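Local coordinates for sugar ABC transporter substrate-binding protein, BlMnBP1 (Bifidobacterium animalis subsp. lactis ATCC 27673, PDB 6I5R), which binds mannobiose and probably hands such beta-manno-oligosaccharides to an ABC transporter for uptake into the cell, at residues Thr170-Lys182 against Ala242-Tyr255. Numbering follows the deposited sequence.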
ATOM      1  N   THR A 170       8.084  -7.137  19.441  1.00 16.39           N
ATOM      2  CA  THR A 170       8.048  -5.815  20.037  1.00 17.24           C
ATOM      3  C   THR A 170       9.162  -4.992  19.419  1.00 16.39           C
ATOM      4  O   THR A 170      10.087  -5.541  18.812  1.00 16.39           O
ATOM      5  CB  THR A 170       8.264  -5.895  21.549  1.00 21.38           C
ATOM      6  OG1 THR A 170       9.654  -6.175  21.765  1.00 19.98           O
ATOM      7  CG2 THR A 170       7.371  -7.008  22.134  1.00 16.63           C
ATOM      8  N   PRO A 171       9.108  -3.672  19.558  1.00 16.39           N
ATOM      9  CA  PRO A 171      10.210  -2.858  19.023  1.00 16.62           C
ATOM     10  C   PRO A 171      11.538  -3.171  19.679  1.00 19.35           C
ATOM     11  O   PRO A 171      12.581  -3.148  19.011  1.00 16.39           O
ATOM     12  CB  PRO A 171       9.748  -1.423  19.300  1.00 17.87           C
ATOM     13  CG  PRO A 171       8.234  -1.518  19.199  1.00 17.31           C
ATOM     14  CD  PRO A 171       7.934  -2.843  19.907  1.00 19.63           C
ATOM     15  N   GLU A 172      11.525  -3.469  20.981  1.00 16.39           N
ATOM     16  CA  GLU A 172      12.781  -3.731  21.675  1.00 18.69           C
ATOM     17  C   GLU A 172      13.420  -5.024  21.183  1.00 16.39           C
ATOM     18  O   GLU A 172      14.641  -5.078  20.973  1.00 16.70           O
ATOM     19  CB  GLU A 172      12.543  -3.760  23.187  1.00 21.72           C
ATOM     20  CG  GLU A 172      12.005  -2.426  23.720  1.00 26.31           C
ATOM     21  CD  GLU A 172      10.467  -2.347  23.894  1.00 27.63           C
ATOM     22  OE1 GLU A 172       9.687  -2.874  23.036  1.00 24.11           O
ATOM     23  OE2 GLU A 172      10.061  -1.716  24.927  1.00 41.22           O
ATOM     24  N   GLU A 173      12.609  -6.063  20.972  1.00 16.39           N
ATOM     25  CA  GLU A 173      13.098  -7.306  20.387  1.00 19.46           C
ATOM     26  C   GLU A 173      13.642  -7.075  18.979  1.00 17.08           C
ATOM     27  O   GLU A 173      14.690  -7.612  18.616  1.00 17.17           O
ATOM     28  CB  GLU A 173      11.980  -8.356  20.378  1.00 16.39           C
ATOM     29  CG  GLU A 173      11.435  -8.742  21.781  1.00 18.68           C
ATOM     30  CD  GLU A 173      10.469  -9.941  21.766  1.00 24.76           C
ATOM     31  OE1 GLU A 173       9.976 -10.325  20.673  1.00 20.97           O
ATOM     32  OE2 GLU A 173      10.202 -10.502  22.878  1.00 26.42           O
ATOM     33  N   PHE A 174      12.949  -6.258  18.174  1.00 16.39           N
ATOM     34  CA  PHE A 174      13.422  -5.982  16.813  1.00 16.39           C
ATOM     35  C   PHE A 174      14.811  -5.350  16.837  1.00 16.39           C
ATOM     36  O   PHE A 174      15.707  -5.776  16.104  1.00 16.39           O
ATOM     37  CB  PHE A 174      12.420  -5.067  16.081  1.00 16.39           C
ATOM     38  CG  PHE A 174      12.671  -4.914  14.587  1.00 18.78           C
ATOM     39  CD1 PHE A 174      12.696  -6.019  13.753  1.00 16.39           C
ATOM     40  CD2 PHE A 174      12.858  -3.672  14.023  1.00 16.39           C
ATOM     41  CE1 PHE A 174      12.900  -5.859  12.393  1.00 18.59           C
ATOM     42  CE2 PHE A 174      13.072  -3.528  12.667  1.00 16.59           C
ATOM     43  CZ  PHE A 174      13.087  -4.618  11.866  1.00 16.39           C
ATOM     44  N   GLN A 175      14.988  -4.282  17.625  1.00 16.39           N
ATOM     45  CA  GLN A 175      16.294  -3.623  17.715  1.00 16.39           C
ATOM     46  C   GLN A 175      17.369  -4.594  18.220  1.00 16.39           C
ATOM     47  O   GLN A 175      18.514  -4.578  17.748  1.00 16.39           O
ATOM     48  CB  GLN A 175      16.203  -2.392  18.633  1.00 16.39           C
ATOM     49  CG  GLN A 175      15.280  -1.223  18.126  1.00 20.81           C
ATOM     50  CD  GLN A 175      15.712  -0.682  16.760  1.00 21.86           C
ATOM     51  OE1 GLN A 175      16.915  -0.618  16.460  1.00 16.39           O
ATOM     52  NE2 GLN A 175      14.730  -0.271  15.933  1.00 17.81           N
ATOM     53  N   ALA A 176      17.006  -5.474  19.153  1.00 16.39           N
ATOM     54  CA  ALA A 176      17.943  -6.499  19.605  1.00 16.68           C
ATOM     55  C   ALA A 176      18.332  -7.414  18.455  1.00 19.91           C
ATOM     56  O   ALA A 176      19.506  -7.784  18.312  1.00 16.39           O
ATOM     57  CB  ALA A 176      17.311  -7.307  20.746  1.00 18.00           C
ATOM     58  N   ASP A 177      17.363  -7.759  17.596  1.00 16.39           N
ATOM     59  CA  ASP A 177      17.659  -8.605  16.438  1.00 19.62           C
ATOM     60  C   ASP A 177      18.496  -7.865  15.399  1.00 19.02           C
ATOM     61  O   ASP A 177      19.398  -8.451  14.787  1.00 16.39           O
ATOM     62  CB  ASP A 177      16.375  -9.125  15.795  1.00 16.39           C
ATOM     63  CG  ASP A 177      15.629 -10.113  16.696  1.00 17.90           C
ATOM     64  OD1 ASP A 177      16.270 -10.658  17.599  1.00 17.44           O
ATOM     65  OD2 ASP A 177      14.431 -10.354  16.492  1.00 18.05           O
ATOM     66  N   LEU A 178      18.193  -6.589  15.146  1.00 16.39           N
ATOM     67  CA  LEU A 178      19.016  -5.827  14.219  1.00 16.39           C
ATOM     68  C   LEU A 178      20.470  -5.783  14.684  1.00 16.39           C
ATOM     69  O   LEU A 178      21.394  -5.923  13.882  1.00 16.39           O
ATOM     70  CB  LEU A 178      18.474  -4.405  14.068  1.00 16.39           C
ATOM     71  CG  LEU A 178      17.062  -4.322  13.455  1.00 16.39           C
ATOM     72  CD1 LEU A 178      16.609  -2.866  13.344  1.00 18.56           C
ATOM     73  CD2 LEU A 178      17.048  -5.016  12.113  1.00 16.39           C
ATOM     74  N   LYS A 179      20.688  -5.639  15.986  1.00 16.39           N
ATOM     75  CA  LYS A 179      22.045  -5.613  16.515  1.00 16.39           C
ATOM     76  C   LYS A 179      22.760  -6.951  16.306  1.00 16.39           C
ATOM     77  O   LYS A 179      23.930  -6.975  15.919  1.00 16.39           O
ATOM     78  CB  LYS A 179      21.971  -5.219  17.997  1.00 16.39           C
ATOM     79  CG  LYS A 179      23.314  -5.122  18.714  1.00 20.24           C
ATOM     80  CD  LYS A 179      23.133  -4.857  20.199  1.00 22.03           C
ATOM     81  CE  LYS A 179      24.457  -4.458  20.857  1.00 23.82           C
ATOM     82  NZ  LYS A 179      25.147  -5.598  21.485  1.00 25.21           N
ATOM     83  N   LEU A 180      22.061  -8.071  16.516  1.00 16.39           N
ATOM     84  CA  LEU A 180      22.661  -9.370  16.239  1.00 18.92           C
ATOM     85  C   LEU A 180      23.050  -9.499  14.773  1.00 21.75           C
ATOM     86  O   LEU A 180      24.118 -10.039  14.449  1.00 16.39           O
ATOM     87  CB  LEU A 180      21.698 -10.503  16.627  1.00 16.39           C
ATOM     88  CG  LEU A 180      21.428 -10.736  18.125  1.00 16.39           C
ATOM     89  CD1 LEU A 180      20.457 -11.894  18.345  1.00 18.91           C
ATOM     90  CD2 LEU A 180      22.750 -11.010  18.818  1.00 18.10           C
ATOM     91  N   ILE A 181      22.165  -9.055  13.869  1.00 16.39           N
ATOM     92  CA  ILE A 181      22.462  -9.099  12.442  1.00 16.39           C
ATOM     93  C   ILE A 181      23.697  -8.265  12.146  1.00 16.39           C
ATOM     94  O   ILE A 181      24.577  -8.665  11.373  1.00 16.39           O
ATOM     95  CB  ILE A 181      21.226  -8.621  11.637  1.00 17.10           C
ATOM     96  CG1 ILE A 181      20.078  -9.641  11.769  1.00 16.39           C
ATOM     97  CG2 ILE A 181      21.611  -8.341  10.204  1.00 16.39           C
ATOM     98  CD1 ILE A 181      18.674  -9.074  11.525  1.00 18.57           C
ATOM     99  N   LYS A 182      23.764  -7.074  12.727  1.00 16.39           N
ATOM    100  CA  LYS A 182      24.889  -6.194  12.464  1.00 16.39           C
ATOM    101  C   LYS A 182      26.181  -6.827  12.951  1.00 19.48           C
ATOM    102  O   LYS A 182      27.198  -6.796  12.252  1.00 16.39           O
ATOM    103  CB  LYS A 182      24.643  -4.852  13.142  1.00 16.39           C
ATOM    104  CG  LYS A 182      25.670  -3.798  12.897  1.00 17.49           C
ATOM    105  CD  LYS A 182      25.686  -3.373  11.472  1.00 17.86           C
ATOM    106  CE  LYS A 182      26.820  -2.354  11.243  1.00 23.21           C
ATOM    107  NZ  LYS A 182      26.917  -2.109   9.794  1.00 32.11           N
ATOM    108  N   ALA A 242       5.373   4.178  18.299  1.00 16.39           N
ATOM    109  CA  ALA A 242       6.289   3.050  18.326  1.00 17.14           C
ATOM    110  C   ALA A 242       6.751   2.683  16.930  1.00 16.98           C
ATOM    111  O   ALA A 242       7.821   2.084  16.770  1.00 16.39           O
ATOM    112  CB  ALA A 242       5.638   1.845  18.995  1.00 16.39           C
ATOM    113  N   VAL A 243       5.935   2.973  15.916  1.00 16.39           N
ATOM    114  CA  VAL A 243       6.308   2.648  14.548  1.00 17.59           C
ATOM    115  C   VAL A 243       7.414   3.567  14.075  1.00 16.39           C
ATOM    116  O   VAL A 243       8.456   3.122  13.587  1.00 16.39           O
ATOM    117  CB  VAL A 243       5.080   2.750  13.630  1.00 16.39           C
ATOM    118  CG1 VAL A 243       5.464   2.562  12.162  1.00 16.86           C
ATOM    119  CG2 VAL A 243       4.030   1.753  14.046  1.00 16.39           C
ATOM    120  N   TYR A 244       7.195   4.869  14.203  1.00 16.39           N
ATOM    121  CA  TYR A 244       8.181   5.827  13.729  1.00 16.39           C
ATOM    122  C   TYR A 244       9.461   5.755  14.531  1.00 16.39           C
ATOM    123  O   TYR A 244      10.532   5.977  13.972  1.00 16.39           O
ATOM    124  CB  TYR A 244       7.610   7.240  13.786  1.00 16.39           C
ATOM    125  CG  TYR A 244       6.386   7.416  12.897  1.00 16.39           C
ATOM    126  CD1 TYR A 244       6.469   7.205  11.530  1.00 16.39           C
ATOM    127  CD2 TYR A 244       5.166   7.756  13.429  1.00 16.39           C
ATOM    128  CE1 TYR A 244       5.356   7.349  10.725  1.00 16.39           C
ATOM    129  CE2 TYR A 244       4.053   7.887  12.636  1.00 16.39           C
ATOM    130  CZ  TYR A 244       4.162   7.705  11.285  1.00 16.85           C
ATOM    131  OH  TYR A 244       3.027   7.871  10.502  1.00 16.39           O
ATOM    132  N   LYS A 245       9.364   5.453  15.830  1.00 16.39           N
ATOM    133  CA  LYS A 245      10.566   5.262  16.632  1.00 16.39           C
ATOM    134  C   LYS A 245      11.324   4.008  16.203  1.00 16.39           C
ATOM    135  O   LYS A 245      12.537   3.930  16.382  1.00 16.39           O
ATOM    136  CB  LYS A 245      10.198   5.182  18.113  1.00 16.43           C
ATOM    137  CG  LYS A 245      11.378   4.937  19.052  1.00 16.45           C
ATOM    138  CD  LYS A 245      10.880   5.018  20.495  1.00 17.53           C
ATOM    139  CE  LYS A 245      12.030   5.308  21.494  1.00 25.11           C
ATOM    140  NZ  LYS A 245      12.992   4.170  21.532  1.00 18.58           N
ATOM    141  N   THR A 246      10.631   3.009  15.676  1.00 16.39           N
ATOM    142  CA  THR A 246      11.340   1.860  15.121  1.00 16.39           C
ATOM    143  C   THR A 246      12.294   2.296  14.021  1.00 16.39           C
ATOM    144  O   THR A 246      13.469   1.910  14.003  1.00 16.39           O
ATOM    145  CB  THR A 246      10.343   0.839  14.586  1.00 16.39           C
ATOM    146  OG1 THR A 246       9.594   0.279  15.676  1.00 16.39           O
ATOM    147  CG2 THR A 246      11.078  -0.266  13.840  1.00 16.39           C
ATOM    148  N   LEU A 247      11.800   3.093  13.076  1.00 16.39           N
ATOM    149  CA  LEU A 247      12.675   3.576  12.014  1.00 16.39           C
ATOM    150  C   LEU A 247      13.768   4.468  12.588  1.00 17.35           C
ATOM    151  O   LEU A 247      14.947   4.319  12.253  1.00 16.39           O
ATOM    152  CB  LEU A 247      11.877   4.339  10.963  1.00 16.39           C
ATOM    153  CG  LEU A 247      12.718   5.007   9.890  1.00 19.01           C
ATOM    154  CD1 LEU A 247      13.483   4.024   9.066  1.00 16.39           C
ATOM    155  CD2 LEU A 247      11.777   5.817   8.985  1.00 16.39           C
ATOM    156  N   TYR A 248      13.378   5.417  13.445  1.00 16.39           N
ATOM    157  CA  TYR A 248      14.341   6.333  14.048  1.00 16.39           C
ATOM    158  C   TYR A 248      15.468   5.560  14.729  1.00 16.39           C
ATOM    159  O   TYR A 248      16.649   5.822  14.498  1.00 16.39           O
ATOM    160  CB  TYR A 248      13.649   7.258  15.065  1.00 16.39           C
ATOM    161  CG  TYR A 248      14.577   8.295  15.662  1.00 16.39           C
ATOM    162  CD1 TYR A 248      15.480   7.955  16.659  1.00 17.68           C
ATOM    163  CD2 TYR A 248      14.581   9.604  15.206  1.00 16.39           C
ATOM    164  CE1 TYR A 248      16.361   8.866  17.169  1.00 16.39           C
ATOM    165  CE2 TYR A 248      15.445  10.549  15.745  1.00 16.39           C
ATOM    166  CZ  TYR A 248      16.347  10.160  16.724  1.00 20.77           C
ATOM    167  OH  TYR A 248      17.233  11.056  17.274  1.00 16.39           O
ATOM    168  N   ASP A 249      15.106   4.601  15.572  1.00 16.39           N
ATOM    169  CA  ASP A 249      16.120   3.894  16.355  1.00 16.49           C
ATOM    170  C   ASP A 249      17.021   3.059  15.467  1.00 16.39           C
ATOM    171  O   ASP A 249      18.226   2.955  15.716  1.00 16.39           O
ATOM    172  CB  ASP A 249      15.452   2.984  17.390  1.00 16.39           C
ATOM    173  CG  ASP A 249      14.920   3.746  18.574  1.00 18.17           C
ATOM    174  OD1 ASP A 249      15.241   4.948  18.713  1.00 16.39           O
ATOM    175  OD2 ASP A 249      14.156   3.133  19.349  1.00 16.39           O
ATOM    176  N   ALA A 250      16.448   2.406  14.461  1.00 16.39           N
ATOM    177  CA  ALA A 250      17.255   1.576  13.574  1.00 16.39           C
ATOM    178  C   ALA A 250      18.333   2.401  12.887  1.00 20.49           C
ATOM    179  O   ALA A 250      19.462   1.933  12.704  1.00 16.39           O
ATOM    180  CB  ALA A 250      16.360   0.907  12.533  1.00 16.39           C
ATOM    181  N   VAL A 251      17.998   3.634  12.481  1.00 16.39           N
ATOM    182  CA  VAL A 251      18.984   4.514  11.854  1.00 16.39           C
ATOM    183  C   VAL A 251      19.975   5.042  12.889  1.00 18.81           C
ATOM    184  O   VAL A 251      21.190   5.086  12.653  1.00 16.39           O
ATOM    185  CB  VAL A 251      18.272   5.675  11.135  1.00 18.78           C
ATOM    186  CG1 VAL A 251      19.282   6.663  10.545  1.00 17.33           C
ATOM    187  CG2 VAL A 251      17.345   5.125  10.041  1.00 16.39           C
ATOM    188  N   ALA A 252      19.464   5.500  14.028  1.00 16.39           N
ATOM    189  CA  ALA A 252      20.332   6.101  15.032  1.00 18.74           C
ATOM    190  C   ALA A 252      21.299   5.077  15.608  1.00 20.41           C
ATOM    191  O   ALA A 252      22.441   5.425  15.936  1.00 21.72           O
ATOM    192  CB  ALA A 252      19.492   6.722  16.147  1.00 20.11           C
ATOM    193  N   ASN A 253      20.858   3.823  15.743  1.00 18.13           N
ATOM    194  CA  ASN A 253      21.678   2.722  16.247  1.00 17.69           C
ATOM    195  C   ASN A 253      22.706   2.237  15.232  1.00 21.43           C
ATOM    196  O   ASN A 253      23.528   1.366  15.567  1.00 16.74           O
ATOM    197  CB  ASN A 253      20.775   1.550  16.665  1.00 24.52           C
ATOM    198  CG  ASN A 253      20.010   1.819  17.970  1.00 23.40           C
ATOM    199  OD1 ASN A 253      20.442   2.629  18.781  1.00 30.24           O
ATOM    200  ND2 ASN A 253      18.847   1.155  18.151  1.00 25.05           N
ATOM    201  N   GLY A 254      22.696   2.784  14.023  1.00 16.39           N
ATOM    202  CA  GLY A 254      23.620   2.355  12.993  1.00 18.46           C
ATOM    203  C   GLY A 254      23.276   1.017  12.394  1.00 20.32           C
ATOM    204  O   GLY A 254      24.177   0.282  11.973  1.00 16.39           O
ATOM    205  N   TYR A 255      21.991   0.665  12.368  1.00 16.39           N
ATOM    206  CA  TYR A 255      21.548  -0.616  11.840  1.00 16.39           C
ATOM    207  C   TYR A 255      20.960  -0.506  10.437  1.00 18.18           C
ATOM    208  O   TYR A 255      20.291  -1.448   9.997  1.00 16.39           O
ATOM    209  CB  TYR A 255      20.487  -1.249  12.742  1.00 16.39           C
ATOM    210  CG  TYR A 255      20.903  -1.482  14.175  1.00 17.84           C
ATOM    211  CD1 TYR A 255      22.233  -1.635  14.520  1.00 16.39           C
ATOM    212  CD2 TYR A 255      19.961  -1.530  15.185  1.00 19.56           C
ATOM    213  CE1 TYR A 255      22.622  -1.819  15.833  1.00 17.18           C
ATOM    214  CE2 TYR A 255      20.339  -1.734  16.499  1.00 20.62           C
ATOM    215  CZ  TYR A 255      21.685  -1.870  16.815  1.00 19.37           C
ATOM    216  OH  TYR A 255      22.130  -2.055  18.113  1.00 16.46           O
TER
HETATM  217  O   HOH W   1      12.081  -1.056  16.728  1.00 27.78           O
HETATM  218  O   HOH W   2      24.179  -1.005   9.352  1.00 22.53           O
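Tyr255 lays its ring against the backbone of helix 171-182, with Leu178 C over the centre of one face, Lys179 N nearer its rim, and Asn253 CB toward the rim of the other face. Leu178 CB comes to 3.4 Å from Tyr255 CD2, while Lys179, whose CG stands anti to the backbone N (chi1 -179°), runs its methylenes past the phenol oxygen, CB lying 3.2 Å from Tyr255 OH. Gln175 OE1 sits at the ring edge, 3.4 Å from Tyr255 CD2, amide and ring nearly coplanar. A flat, broad residue suits this slot; an alanine here would probably open a gap beside Leu178 and Lys179 and leave Gln175 OE1 without that edge.

Smaller apolar contacts continue the seam: Leu178 CD1 packs on Ala250 CB at 3.9 Å, Phe174 meets the Thr246 methyl, and Pro171 CG touches Ala242 CB, its own CB lying by Thr246 OG1.

Polar links centre on Gln175. Bent at chi2 (-58°), its chain brings the amide across: OE1 accepts from Asn253 ND2 at 3.1 Å, the donor standing above the carbonyl plane, and NE2 donates a hydrogen bond to a water that in turn donates to Pro171 O and Thr246 OG1. A second water joins Lys182 NZ to Gly254 O, where positive phi in a Schellman motif suits glycine.

Between these nearly parallel helices (-21°), ring and leucine thus carry the packing, while Asn253 and water hold the glutamine amide in position.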